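Local coordinates for protein membrane attack complex assembly inhibitor BGA71 (Borreliella bavariensis, PDB 6FMH) that inhibits assembly of the membrane attack complex of complement, and so probably helps the Lyme disease spirochete to survive host immune attack, at residues A[99-110]-A[180-191]. Residues are numbered along the deposited sequence; the frame is centred on the assembly and turned at random.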
loop_
_atom_site.group_PDB
_atom_site.type_symbol
_atom_site.label_atom_id
_atom_site.label_comp_id
_atom_site.label_asym_id
_atom_site.label_seq_id
_atom_site.Cartn_x
_atom_site.Cartn_y
_atom_site.Cartn_z
ATOM N N PHE A 99 -10.786 -7.637 -20.448
ATOM C CA PHE A 99 -10.796 -8.572 -19.320
ATOM C C PHE A 99 -9.718 -8.175 -18.278
ATOM O O PHE A 99 -9.965 -8.185 -17.087
ATOM C CB PHE A 99 -10.584 -10.002 -19.835
ATOM C CG PHE A 99 -10.420 -11.003 -18.760
ATOM C CD1 PHE A 99 -11.528 -11.534 -18.128
ATOM C CD2 PHE A 99 -9.141 -11.393 -18.334
ATOM C CE1 PHE A 99 -11.372 -12.471 -17.095
ATOM C CE2 PHE A 99 -8.990 -12.306 -17.297
ATOM C CZ PHE A 99 -10.104 -12.846 -16.678
ATOM N N ILE A 100 -8.532 -7.861 -18.764
ATOM C CA ILE A 100 -7.365 -7.595 -17.940
ATOM C C ILE A 100 -7.434 -6.217 -17.305
ATOM O O ILE A 100 -7.431 -6.080 -16.093
ATOM C CB ILE A 100 -6.073 -7.734 -18.794
ATOM C CG1 ILE A 100 -5.613 -9.187 -18.844
ATOM C CG2 ILE A 100 -4.927 -6.894 -18.292
ATOM C CD1 ILE A 100 -5.595 -9.910 -17.527
ATOM N N TYR A 101 -7.507 -5.191 -18.148
ATOM C CA TYR A 101 -7.459 -3.836 -17.667
ATOM C C TYR A 101 -8.795 -3.331 -17.114
ATOM O O TYR A 101 -8.794 -2.529 -16.220
ATOM C CB TYR A 101 -6.916 -2.901 -18.751
ATOM C CG TYR A 101 -5.490 -3.204 -19.190
ATOM C CD1 TYR A 101 -4.431 -3.179 -18.292
ATOM C CD2 TYR A 101 -5.203 -3.493 -20.521
ATOM C CE1 TYR A 101 -3.138 -3.453 -18.704
ATOM C CE2 TYR A 101 -3.904 -3.758 -20.946
ATOM C CZ TYR A 101 -2.878 -3.748 -20.037
ATOM O OH TYR A 101 -1.597 -4.033 -20.483
ATOM N N GLN A 102 -9.918 -3.801 -17.627
ATOM C CA GLN A 102 -11.197 -3.254 -17.231
ATOM C C GLN A 102 -11.920 -4.023 -16.177
ATOM O O GLN A 102 -12.610 -3.451 -15.341
ATOM C CB GLN A 102 -12.086 -3.139 -18.458
ATOM C CG GLN A 102 -13.305 -2.226 -18.339
ATOM C CD GLN A 102 -14.336 -2.589 -19.409
ATOM O OE1 GLN A 102 -13.963 -2.703 -20.572
ATOM N NE2 GLN A 102 -15.604 -2.816 -19.030
ATOM N N ILE A 103 -11.795 -5.338 -16.188
ATOM C CA ILE A 103 -12.507 -6.152 -15.205
ATOM C C ILE A 103 -11.599 -6.555 -14.056
ATOM O O ILE A 103 -11.928 -6.310 -12.908
ATOM C CB ILE A 103 -13.145 -7.340 -15.903
ATOM C CG1 ILE A 103 -14.294 -6.804 -16.760
ATOM C CG2 ILE A 103 -13.548 -8.435 -14.901
ATOM C CD1 ILE A 103 -15.701 -7.117 -16.341
ATOM N N VAL A 104 -10.493 -7.233 -14.365
ATOM C CA VAL A 104 -9.672 -7.826 -13.332
ATOM C C VAL A 104 -9.066 -6.709 -12.486
ATOM O O VAL A 104 -9.065 -6.756 -11.259
ATOM C CB VAL A 104 -8.591 -8.749 -13.938
ATOM C CG1 VAL A 104 -7.591 -9.169 -12.876
ATOM C CG2 VAL A 104 -9.239 -9.986 -14.549
ATOM N N ALA A 105 -8.562 -5.704 -13.164
ATOM C CA ALA A 105 -7.856 -4.642 -12.521
ATOM C C ALA A 105 -8.770 -3.801 -11.627
ATOM O O ALA A 105 -8.322 -3.214 -10.638
ATOM C CB ALA A 105 -7.133 -3.756 -13.575
ATOM N N SER A 106 -10.024 -3.705 -12.013
ATOM C CA SER A 106 -10.983 -2.870 -11.292
ATOM C C SER A 106 -11.426 -3.576 -10.042
ATOM O O SER A 106 -11.657 -2.971 -9.014
ATOM C CB SER A 106 -12.184 -2.572 -12.208
ATOM O OG SER A 106 -11.743 -1.794 -13.351
ATOM N N ILE A 107 -11.591 -4.879 -10.151
ATOM C CA ILE A 107 -11.950 -5.704 -9.024
ATOM C C ILE A 107 -10.902 -5.499 -7.959
ATOM O O ILE A 107 -11.193 -5.222 -6.819
ATOM C CB ILE A 107 -12.098 -7.162 -9.457
ATOM C CG1 ILE A 107 -13.408 -7.310 -10.234
ATOM C CG2 ILE A 107 -12.140 -8.091 -8.259
ATOM C CD1 ILE A 107 -13.447 -8.517 -11.148
ATOM N N GLN A 108 -9.654 -5.548 -8.372
ATOM C CA GLN A 108 -8.560 -5.308 -7.454
ATOM C C GLN A 108 -8.581 -3.889 -6.947
ATOM O O GLN A 108 -8.413 -3.670 -5.744
ATOM C CB GLN A 108 -7.234 -5.565 -8.136
ATOM C CG GLN A 108 -6.057 -5.885 -7.214
ATOM C CD GLN A 108 -6.307 -6.917 -6.102
ATOM O OE1 GLN A 108 -6.732 -8.016 -6.346
ATOM N NE2 GLN A 108 -6.031 -6.531 -4.870
ATOM N N TYR A 109 -8.661 -2.879 -7.784
ATOM C CA TYR A 109 -8.508 -1.523 -7.306
ATOM C C TYR A 109 -9.508 -1.141 -6.259
ATOM O O TYR A 109 -9.214 -0.385 -5.358
ATOM C CB TYR A 109 -8.500 -0.476 -8.438
ATOM C CG TYR A 109 -8.568 0.978 -7.921
ATOM C CD1 TYR A 109 -7.451 1.593 -7.390
ATOM C CD2 TYR A 109 -9.759 1.694 -7.913
ATOM C CE1 TYR A 109 -7.516 2.861 -6.891
ATOM C CE2 TYR A 109 -9.812 2.959 -7.417
ATOM C CZ TYR A 109 -8.683 3.530 -6.903
ATOM O OH TYR A 109 -8.676 4.779 -6.403
ATOM N N ASP A 110 -10.707 -1.619 -6.405
ATOM C CA ASP A 110 -11.711 -1.320 -5.458
ATOM C C ASP A 110 -11.285 -1.711 -4.087
ATOM O O ASP A 110 -11.446 -0.986 -3.173
ATOM C CB ASP A 110 -12.985 -2.025 -5.842
ATOM C CG ASP A 110 -13.769 -1.284 -6.837
ATOM O OD1 ASP A 110 -13.334 -0.302 -7.363
ATOM O OD2 ASP A 110 -14.847 -1.674 -7.104
ATOM N N MET A 180 -16.342 -14.955 -23.220
ATOM C CA MET A 180 -15.666 -14.034 -22.344
ATOM C C MET A 180 -16.459 -12.746 -22.276
ATOM O O MET A 180 -16.617 -12.174 -21.191
ATOM C CB MET A 180 -14.270 -13.765 -22.842
ATOM C CG MET A 180 -13.312 -14.940 -22.718
ATOM S SD MET A 180 -13.100 -15.704 -21.126
ATOM C CE MET A 180 -12.295 -14.514 -20.222
ATOM N N LYS A 181 -17.018 -12.310 -23.418
ATOM C CA LYS A 181 -17.869 -11.124 -23.433
ATOM C C LYS A 181 -19.119 -11.271 -22.526
ATOM O O LYS A 181 -19.460 -10.348 -21.788
ATOM C CB LYS A 181 -18.303 -10.811 -24.870
ATOM C CG LYS A 181 -17.343 -9.900 -25.595
ATOM C CD LYS A 181 -17.769 -9.577 -27.016
ATOM C CE LYS A 181 -17.429 -10.716 -27.968
ATOM N NZ LYS A 181 -17.610 -10.341 -29.409
ATOM N N GLU A 182 -19.816 -12.409 -22.629
ATOM C CA GLU A 182 -21.099 -12.619 -21.942
ATOM C C GLU A 182 -20.942 -12.943 -20.415
ATOM O O GLU A 182 -21.893 -12.785 -19.627
ATOM C CB GLU A 182 -22.005 -13.625 -22.719
ATOM C CG GLU A 182 -22.292 -13.195 -24.200
ATOM C CD GLU A 182 -22.866 -11.757 -24.373
ATOM O OE1 GLU A 182 -23.907 -11.468 -23.749
ATOM O OE2 GLU A 182 -22.296 -10.898 -25.130
ATOM N N ASN A 183 -19.745 -13.360 -19.989
ATOM C CA ASN A 183 -19.539 -13.737 -18.595
ATOM C C ASN A 183 -18.710 -12.739 -17.841
ATOM O O ASN A 183 -18.489 -12.877 -16.649
ATOM C CB ASN A 183 -18.913 -15.112 -18.553
ATOM C CG ASN A 183 -19.842 -16.144 -19.096
ATOM O OD1 ASN A 183 -20.818 -16.559 -18.408
ATOM N ND2 ASN A 183 -19.530 -16.661 -20.269
ATOM N N TYR A 184 -18.175 -11.761 -18.553
ATOM C CA TYR A 184 -17.406 -10.723 -17.909
ATOM C C TYR A 184 -17.805 -9.357 -18.413
ATOM O O TYR A 184 -16.958 -8.571 -18.781
ATOM C CB TYR A 184 -15.908 -11.042 -18.092
ATOM C CG TYR A 184 -15.550 -12.395 -17.456
ATOM C CD1 TYR A 184 -15.326 -12.500 -16.104
ATOM C CD2 TYR A 184 -15.477 -13.526 -18.207
ATOM C CE1 TYR A 184 -15.002 -13.703 -15.527
ATOM C CE2 TYR A 184 -15.182 -14.748 -17.645
ATOM C CZ TYR A 184 -14.938 -14.841 -16.305
ATOM O OH TYR A 184 -14.594 -16.080 -15.745
ATOM N N LYS A 185 -19.100 -9.116 -18.489
ATOM C CA LYS A 185 -19.676 -7.943 -19.153
ATOM C C LYS A 185 -19.231 -6.672 -18.508
ATOM O O LYS A 185 -18.794 -5.716 -19.158
ATOM C CB LYS A 185 -21.200 -7.943 -19.029
ATOM C CG LYS A 185 -21.936 -8.727 -20.104
ATOM C CD LYS A 185 -23.420 -8.344 -20.217
ATOM C CE LYS A 185 -23.980 -8.410 -21.651
ATOM N NZ LYS A 185 -25.407 -8.889 -21.703
ATOM N N THR A 186 -19.331 -6.704 -17.195
ATOM C CA THR A 186 -19.166 -5.542 -16.380
ATOM C C THR A 186 -18.679 -5.957 -14.953
ATOM O O THR A 186 -19.099 -6.964 -14.410
ATOM C CB THR A 186 -20.538 -4.792 -16.381
ATOM O OG1 THR A 186 -20.344 -3.430 -16.050
ATOM C CG2 THR A 186 -21.523 -5.378 -15.418
ATOM N N LEU A 187 -17.807 -5.157 -14.379
ATOM C CA LEU A 187 -17.505 -5.192 -12.941
ATOM C C LEU A 187 -18.766 -5.343 -12.042
ATOM O O LEU A 187 -18.828 -6.223 -11.177
ATOM C CB LEU A 187 -16.776 -3.899 -12.551
ATOM C CG LEU A 187 -16.488 -3.611 -11.097
ATOM C CD1 LEU A 187 -15.390 -4.536 -10.620
ATOM C CD2 LEU A 187 -16.052 -2.166 -10.930
ATOM N N ASP A 188 -19.754 -4.481 -12.275
ATOM C CA ASP A 188 -20.972 -4.430 -11.456
ATOM C C ASP A 188 -21.715 -5.762 -11.377
ATOM O O ASP A 188 -22.423 -6.012 -10.432
ATOM C CB ASP A 188 -21.931 -3.373 -12.013
ATOM C CG ASP A 188 -21.649 -2.007 -11.463
ATOM O OD1 ASP A 188 -20.612 -1.835 -10.713
ATOM O OD2 ASP A 188 -22.496 -1.102 -11.752
ATOM N N SER A 189 -21.576 -6.601 -12.405
ATOM C CA SER A 189 -22.283 -7.850 -12.452
ATOM C C SER A 189 -21.759 -8.795 -11.401
ATOM O O SER A 189 -22.445 -9.714 -11.018
ATOM C CB SER A 189 -22.107 -8.482 -13.829
ATOM O OG SER A 189 -20.736 -8.719 -14.132
ATOM N N PHE A 190 -20.516 -8.601 -10.958
ATOM C CA PHE A 190 -19.934 -9.476 -9.933
ATOM C C PHE A 190 -20.181 -8.986 -8.521
ATOM O O PHE A 190 -19.862 -9.679 -7.575
ATOM C CB PHE A 190 -18.457 -9.648 -10.169
ATOM C CG PHE A 190 -18.168 -10.367 -11.413
ATOM C CD1 PHE A 190 -18.361 -11.716 -11.495
ATOM C CD2 PHE A 190 -17.694 -9.683 -12.537
ATOM C CE1 PHE A 190 -18.077 -12.411 -12.659
ATOM C CE2 PHE A 190 -17.418 -10.380 -13.716
ATOM C CZ PHE A 190 -17.605 -11.748 -13.761
ATOM N N LYS A 191 -20.760 -7.784 -8.381
ATOM C CA LYS A 191 -21.094 -7.233 -7.062
ATOM C C LYS A 191 -22.215 -7.983 -6.450
ATOM O O LYS A 191 -23.014 -8.553 -7.174
ATOM C CB LYS A 191 -21.452 -5.782 -7.161
ATOM C CG LYS A 191 -20.227 -4.906 -7.344
ATOM C CD LYS A 191 -20.540 -3.467 -7.467
ATOM C CE LYS A 191 -19.195 -2.709 -7.525
ATOM N NZ LYS A 191 -18.432 -2.990 -8.791
#
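Segment 180-191, which runs on from helix 173-183 into the C-terminal chain, lies against helix 90-123, coming closest where the CA atoms of Ile103 and Leu187 are 5.6 Å apart. Near the helical end of the segment, Phe99 turns its edge to the face of Tyr184 in a T-shaped stack, with ring centroids 5.3 Å apart and planes at 88°. Phe99 holds CG anti to its backbone N (chi1 173°), which sets its CE1 over the centre of the Tyr184 ring; the hydroxyl of Tyr184 is hydrogen-bonded to Thr158. The bent chain of Met180 brings CE within 3.7 Å of Phe99 CD1, an off-centre CH-pi contact.

Farther along, Ile103 reaches the backbone of the C-terminal chain, with CD1 3.5 Å from Leu187 N, while its CG2 lies loosely beside the Phe190 ring. Leu187 divides its branches: CD1 packs 3.4 Å from Ile107 CG1, and CD2 lies near Ser106 CB and Asp110 OD2. Lys191 NZ approaches Asp110 OD2 only to 4.2 Å. Lys191 NZ instead forms a salt bridge with Asp188 OD1, whereas Asp110 OD1 forms one with Lys124 of the second subunit. Ile107 also touches Arg148 and Phe151 of helix 127-163, placing this largely apolar seam within the all-helical fold of the Borrelia BbCRASP-1 family, where it joins the C-terminal chain to the long helix 90-123.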